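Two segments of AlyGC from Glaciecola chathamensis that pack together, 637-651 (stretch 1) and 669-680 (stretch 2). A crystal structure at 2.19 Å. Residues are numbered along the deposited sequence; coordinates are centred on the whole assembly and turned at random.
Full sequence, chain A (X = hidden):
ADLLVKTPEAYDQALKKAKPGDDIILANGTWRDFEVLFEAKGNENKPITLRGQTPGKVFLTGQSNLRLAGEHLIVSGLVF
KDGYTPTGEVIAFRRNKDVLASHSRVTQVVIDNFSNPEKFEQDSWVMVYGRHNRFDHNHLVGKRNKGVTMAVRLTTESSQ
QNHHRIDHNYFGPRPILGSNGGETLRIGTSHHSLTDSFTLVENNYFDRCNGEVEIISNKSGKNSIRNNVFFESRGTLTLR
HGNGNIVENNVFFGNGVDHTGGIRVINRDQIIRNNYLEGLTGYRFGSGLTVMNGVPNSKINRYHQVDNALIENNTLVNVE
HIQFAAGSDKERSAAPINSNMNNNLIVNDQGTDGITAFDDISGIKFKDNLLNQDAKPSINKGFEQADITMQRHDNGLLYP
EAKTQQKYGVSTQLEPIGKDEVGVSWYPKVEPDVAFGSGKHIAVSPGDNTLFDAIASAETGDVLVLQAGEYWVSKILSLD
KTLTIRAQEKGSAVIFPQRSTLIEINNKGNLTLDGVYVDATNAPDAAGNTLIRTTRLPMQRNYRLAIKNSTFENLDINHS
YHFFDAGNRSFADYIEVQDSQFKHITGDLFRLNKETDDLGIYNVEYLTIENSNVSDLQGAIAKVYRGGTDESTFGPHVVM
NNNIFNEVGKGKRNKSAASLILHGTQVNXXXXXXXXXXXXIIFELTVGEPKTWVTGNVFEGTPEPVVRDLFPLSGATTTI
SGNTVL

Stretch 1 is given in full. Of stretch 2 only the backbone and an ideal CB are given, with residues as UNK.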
# COMPACT_ATOMS: atom_id res chain seq x y z
N HIS A 637 -4.41 20.86 -9.16
CA HIS A 637 -4.97 21.70 -10.21
C HIS A 637 -5.51 20.76 -11.27
O HIS A 637 -4.77 19.93 -11.80
CB HIS A 637 -3.92 22.61 -10.85
CG HIS A 637 -3.08 23.40 -9.89
ND1 HIS A 637 -2.13 22.82 -9.08
CD2 HIS A 637 -3.01 24.73 -9.66
CE1 HIS A 637 -1.53 23.77 -8.37
NE2 HIS A 637 -2.04 24.94 -8.71
N VAL A 638 -6.80 20.87 -11.58
CA VAL A 638 -7.45 20.02 -12.57
C VAL A 638 -7.96 20.91 -13.70
O VAL A 638 -8.83 21.76 -13.49
CB VAL A 638 -8.60 19.21 -11.95
CG1 VAL A 638 -9.25 18.35 -12.99
CG2 VAL A 638 -8.06 18.36 -10.83
N VAL A 639 -7.40 20.72 -14.89
CA VAL A 639 -7.65 21.59 -16.03
C VAL A 639 -8.05 20.71 -17.20
O VAL A 639 -7.26 19.86 -17.63
CB VAL A 639 -6.42 22.44 -16.40
CG1 VAL A 639 -6.65 23.16 -17.72
CG2 VAL A 639 -6.08 23.41 -15.30
N MET A 640 -9.28 20.88 -17.70
CA MET A 640 -9.77 20.05 -18.79
C MET A 640 -10.49 20.92 -19.82
O MET A 640 -11.53 21.51 -19.52
CB MET A 640 -10.70 18.96 -18.28
CG MET A 640 -10.01 18.00 -17.36
SD MET A 640 -10.89 16.47 -17.12
CE MET A 640 -9.77 15.65 -15.95
N ASN A 641 -9.93 20.98 -21.03
CA ASN A 641 -10.40 21.89 -22.07
C ASN A 641 -10.52 21.17 -23.40
O ASN A 641 -9.64 20.39 -23.78
CB ASN A 641 -9.47 23.08 -22.26
CG ASN A 641 -9.23 23.85 -21.00
OD1 ASN A 641 -10.14 24.02 -20.18
ND2 ASN A 641 -8.00 24.31 -20.81
N ASN A 642 -11.59 21.48 -24.13
CA ASN A 642 -11.69 21.15 -25.55
C ASN A 642 -11.73 19.64 -25.78
O ASN A 642 -11.23 19.15 -26.78
CB ASN A 642 -10.56 21.79 -26.35
CG ASN A 642 -10.65 23.30 -26.36
OD1 ASN A 642 -11.44 23.85 -27.12
ND2 ASN A 642 -9.87 24.00 -25.51
N ASN A 643 -12.33 18.91 -24.86
CA ASN A 643 -12.46 17.47 -24.98
C ASN A 643 -13.89 17.10 -25.37
O ASN A 643 -14.83 17.86 -25.16
CB ASN A 643 -12.12 16.75 -23.66
CG ASN A 643 -10.78 17.15 -23.09
OD1 ASN A 643 -9.72 16.75 -23.59
ND2 ASN A 643 -10.81 17.94 -22.05
N ILE A 644 -14.03 15.90 -25.91
CA ILE A 644 -15.32 15.31 -26.19
C ILE A 644 -15.41 14.03 -25.39
O ILE A 644 -14.59 13.12 -25.56
CB ILE A 644 -15.53 15.04 -27.69
CG1 ILE A 644 -15.55 16.35 -28.47
CG2 ILE A 644 -16.82 14.25 -27.92
CD1 ILE A 644 -14.18 16.84 -28.88
N PHE A 645 -16.40 13.95 -24.50
CA PHE A 645 -16.63 12.78 -23.67
C PHE A 645 -17.98 12.18 -24.04
O PHE A 645 -19.00 12.85 -23.92
CB PHE A 645 -16.60 13.15 -22.17
CG PHE A 645 -15.39 13.96 -21.72
CD1 PHE A 645 -14.12 13.41 -21.72
CD2 PHE A 645 -15.55 15.24 -21.22
CE1 PHE A 645 -13.02 14.14 -21.26
CE2 PHE A 645 -14.46 15.98 -20.77
CZ PHE A 645 -13.18 15.42 -20.79
N ASN A 646 -17.98 10.91 -24.48
CA ASN A 646 -19.22 10.22 -24.84
C ASN A 646 -19.43 8.99 -23.97
O ASN A 646 -18.52 8.18 -23.81
CB ASN A 646 -19.23 9.76 -26.31
CG ASN A 646 -18.91 10.87 -27.29
OD1 ASN A 646 -19.76 11.72 -27.58
ND2 ASN A 646 -17.70 10.85 -27.84
N GLU A 647 -20.65 8.84 -23.45
CA GLU A 647 -21.05 7.66 -22.68
C GLU A 647 -20.03 7.35 -21.58
O GLU A 647 -19.41 6.28 -21.55
CB GLU A 647 -21.25 6.46 -23.60
CG GLU A 647 -22.27 6.66 -24.72
CD GLU A 647 -23.71 6.44 -24.27
OE1 GLU A 647 -23.94 6.05 -23.10
OE2 GLU A 647 -24.62 6.65 -25.11
N VAL A 648 -19.86 8.30 -20.67
CA VAL A 648 -18.81 8.24 -19.65
C VAL A 648 -19.44 8.23 -18.27
O VAL A 648 -20.36 9.00 -17.99
CB VAL A 648 -17.83 9.43 -19.80
CG1 VAL A 648 -16.89 9.47 -18.62
CG2 VAL A 648 -17.07 9.32 -21.09
N GLY A 649 -18.95 7.34 -17.40
CA GLY A 649 -19.23 7.41 -15.98
C GLY A 649 -20.45 6.66 -15.49
O GLY A 649 -20.74 6.72 -14.29
N LYS A 650 -21.17 5.95 -16.35
CA LYS A 650 -22.45 5.38 -15.96
C LYS A 650 -22.38 3.92 -15.56
O LYS A 650 -23.42 3.32 -15.27
CB LYS A 650 -23.47 5.56 -17.10
CG LYS A 650 -24.07 6.96 -17.16
CD LYS A 650 -24.17 7.48 -18.57
CE LYS A 650 -25.08 6.63 -19.43
NZ LYS A 650 -24.98 7.00 -20.87
N GLY A 651 -21.20 3.32 -15.52
CA GLY A 651 -21.10 1.93 -15.13
C GLY A 651 -21.62 1.70 -13.72
O GLY A 651 -21.49 2.54 -12.84
N UNK A 669 -10.64 24.04 -13.72
CA UNK A 669 -10.97 24.76 -14.95
C UNK A 669 -11.46 23.76 -15.99
O UNK A 669 -10.68 22.96 -16.50
CB UNK A 669 -9.76 25.54 -15.47
N UNK A 670 -12.76 23.81 -16.30
CA UNK A 670 -13.35 22.96 -17.34
C UNK A 670 -13.99 23.85 -18.39
O UNK A 670 -14.97 24.54 -18.11
CB UNK A 670 -14.38 21.99 -16.75
N UNK A 671 -13.48 23.77 -19.62
CA UNK A 671 -13.74 24.78 -20.64
C UNK A 671 -13.93 24.11 -22.00
O UNK A 671 -13.12 23.27 -22.39
CB UNK A 671 -12.60 25.80 -20.70
N UNK A 672 -15.03 24.43 -22.68
CA UNK A 672 -15.20 24.09 -24.09
C UNK A 672 -15.20 22.57 -24.30
O UNK A 672 -14.69 22.06 -25.30
CB UNK A 672 -14.09 24.74 -24.92
N UNK A 673 -15.78 21.84 -23.36
CA UNK A 673 -15.90 20.39 -23.50
C UNK A 673 -17.32 20.04 -23.95
O UNK A 673 -18.24 20.84 -23.85
CB UNK A 673 -15.56 19.68 -22.19
N UNK A 674 -17.47 18.81 -24.44
CA UNK A 674 -18.78 18.19 -24.63
C UNK A 674 -18.89 16.98 -23.71
O UNK A 674 -18.04 16.09 -23.73
CB UNK A 674 -18.99 17.79 -26.09
N UNK A 675 -19.94 16.96 -22.89
CA UNK A 675 -20.28 15.82 -22.05
C UNK A 675 -21.59 15.24 -22.60
O UNK A 675 -22.67 15.71 -22.26
CB UNK A 675 -20.41 16.22 -20.58
N UNK A 676 -21.47 14.21 -23.43
CA UNK A 676 -22.61 13.63 -24.13
C UNK A 676 -23.02 12.32 -23.47
O UNK A 676 -22.22 11.39 -23.37
CB UNK A 676 -22.28 13.40 -25.61
N UNK A 677 -24.27 12.27 -23.01
CA UNK A 677 -24.87 11.06 -22.46
C UNK A 677 -23.99 10.44 -21.39
O UNK A 677 -23.56 9.28 -21.49
CB UNK A 677 -25.13 10.04 -23.57
N UNK A 678 -23.70 11.23 -20.36
CA UNK A 678 -22.69 10.86 -19.38
C UNK A 678 -23.15 11.21 -17.97
O UNK A 678 -24.15 11.89 -17.76
CB UNK A 678 -21.36 11.55 -19.69
N UNK A 679 -22.41 10.70 -17.00
CA UNK A 679 -22.63 11.05 -15.62
C UNK A 679 -22.13 12.47 -15.37
O UNK A 679 -21.27 12.97 -16.10
CB UNK A 679 -21.94 10.05 -14.69
N UNK A 680 -22.65 13.15 -14.36
CA UNK A 680 -22.32 14.57 -14.16
C UNK A 680 -20.90 14.77 -13.63
O UNK A 680 -20.21 13.85 -13.20
CB UNK A 680 -23.32 15.21 -13.19

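The two stretches run as neighbouring parallel strands, twice in succession, so most positions of stretch 2 lie beside a counterpart in stretch 1.

Position 669 is extended and pairs with Val639, its ideal CB 4.3 Å from Val639 CG2 on the face that also carries Asn641. A beta-branched residue or a long aliphatic chain would suit. It is Lys669, whose backbone N donates to Val638 O (2.9 Å) and whose O accepts from Met640 N (2.8 Å); its methylenes extend past Val639.

At 670 the CB turns to the face of Met640, where a flexible or branched apolar side chain, such as methionine, leucine, isoleucine or valine, would suit the neighbouring Met640. Met670 places CG 4.1 Å from Met640 CB.

Position 671 returns to the face of Asn641, and its ideal CB is tight, 3.1 Å from Asn641 OD1. Small or polar residues are plausible. Thr671 is found; its backbone N bonds to Met640 O (3.0 Å) and its O receives Asn642 N (2.9 Å).

Position 672 has phi/psi of 62/37, left-handed values that favour glycine, asparagine or aspartate. Its CB points toward stretch 1, 3.6 Å from Asn642 OD1, so a small polar residue could also fit. The residue is Thr672, a less usual choice for this backbone, with CG2 3.3 Å from Asn642 OD1.

At 673 the CB points sideways, but stretch 1 offers both an acceptor, Met640 O, and donors, Asn643 N and ND2. A short side chain carrying a donor and an acceptor answers both, which makes asparagine the strongest candidate. Asn673 does so: ND2 donates to Met640 O (3.0 Å), while OD1 accepts from Asn643 N (3.0 Å) and Asn643 ND2 (2.9 Å). The amide thus bridges the bend between the two strand pairs.

Position 674 shares a face with Ile644, its ideal CB 4.4 Å from Ile644 CG1; aliphatic or long polar chains would serve. Glu674 lays its CD 3.9 Å from that CG1.

The next CB, at 675, lies on the face of Phe645, inviting a large apolar or aromatic residue. Phe675 brings CZ to 3.4 Å from Phe645 CE2, the rings meeting obliquely with planes at 49°.

Position 676 has its ideal CB 3.6 Å from Asn646 OD1, an acceptor that calls for a donor such as asparagine, glutamine or serine. Asn676 supplies ND2, 3.1 Å from Asn646 OD1, extending the pairing of like residues.

Another left-handed backbone, 51/58, again favours glycine, asparagine or aspartate at 677, beside Glu647 and Lys650. It is Asn677, whose backbone O accepts from Lys650 NZ (2.8 Å).

At 678 the ideal CB is tight against Val648 O (3.2 Å), while Val648 N seeks an acceptor; a small hydroxyl is apt. Ser678 OG accepts from Val648 N (3.0 Å) and donates to Asn676 O (2.8 Å).

Position 679 points toward Gly649, its ideal CB 3.6 Å from Gly649 O, favouring a small residue. Ala679 fits, its N donating to Val648 O (2.8 Å).

Position 680 points away, leaving its identity open; it is Pro680.

Stretch 2, residues 669-680: KMTTNEFNNSAP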
# COMPACT_ATOMS: atom_id res chain seq x y z
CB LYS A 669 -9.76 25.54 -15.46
CG LYS A 669 -9.97 26.27 -16.79
CD LYS A 669 -8.75 27.14 -17.16
CE LYS A 669 -8.67 27.40 -18.67
NZ LYS A 669 -7.25 27.31 -19.20
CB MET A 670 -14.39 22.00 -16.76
CG MET A 670 -13.86 20.64 -16.29
SD MET A 670 -12.85 20.71 -14.81
CE MET A 670 -13.82 21.76 -13.81
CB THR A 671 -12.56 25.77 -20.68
OG1 THR A 671 -12.87 26.93 -19.90
CG2 THR A 671 -12.16 26.17 -22.07
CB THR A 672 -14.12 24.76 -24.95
OG1 THR A 672 -13.94 26.10 -24.51
CG2 THR A 672 -14.53 24.80 -26.41
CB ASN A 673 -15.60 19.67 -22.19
CG ASN A 673 -14.25 20.05 -21.58
OD1 ASN A 673 -13.21 19.60 -22.04
ND2 ASN A 673 -14.28 20.86 -20.53
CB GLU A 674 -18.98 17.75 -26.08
CG GLU A 674 -18.78 18.82 -27.13
CD GLU A 674 -18.93 18.27 -28.56
OE1 GLU A 674 -19.51 17.17 -28.71
OE2 GLU A 674 -18.47 18.94 -29.51
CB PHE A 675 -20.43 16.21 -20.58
CG PHE A 675 -19.13 16.55 -19.89
CD1 PHE A 675 -18.55 17.80 -20.06
CD2 PHE A 675 -18.54 15.64 -19.02
CE1 PHE A 675 -17.37 18.12 -19.40
CE2 PHE A 675 -17.35 15.97 -18.37
CZ PHE A 675 -16.77 17.21 -18.56
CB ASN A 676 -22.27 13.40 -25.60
CG ASN A 676 -21.80 14.68 -26.29
OD1 ASN A 676 -22.25 15.77 -25.95
ND2 ASN A 676 -20.90 14.55 -27.24
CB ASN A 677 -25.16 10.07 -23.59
CG ASN A 677 -25.97 10.69 -24.71
OD1 ASN A 677 -27.03 11.28 -24.47
ND2 ASN A 677 -25.47 10.59 -25.94
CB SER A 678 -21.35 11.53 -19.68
OG SER A 678 -20.85 11.16 -20.96
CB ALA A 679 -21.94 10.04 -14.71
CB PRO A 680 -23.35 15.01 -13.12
CG PRO A 680 -23.64 13.76 -12.35
CD PRO A 680 -23.65 12.68 -13.38
O HOH W 1 -14.88 20.24 -27.55
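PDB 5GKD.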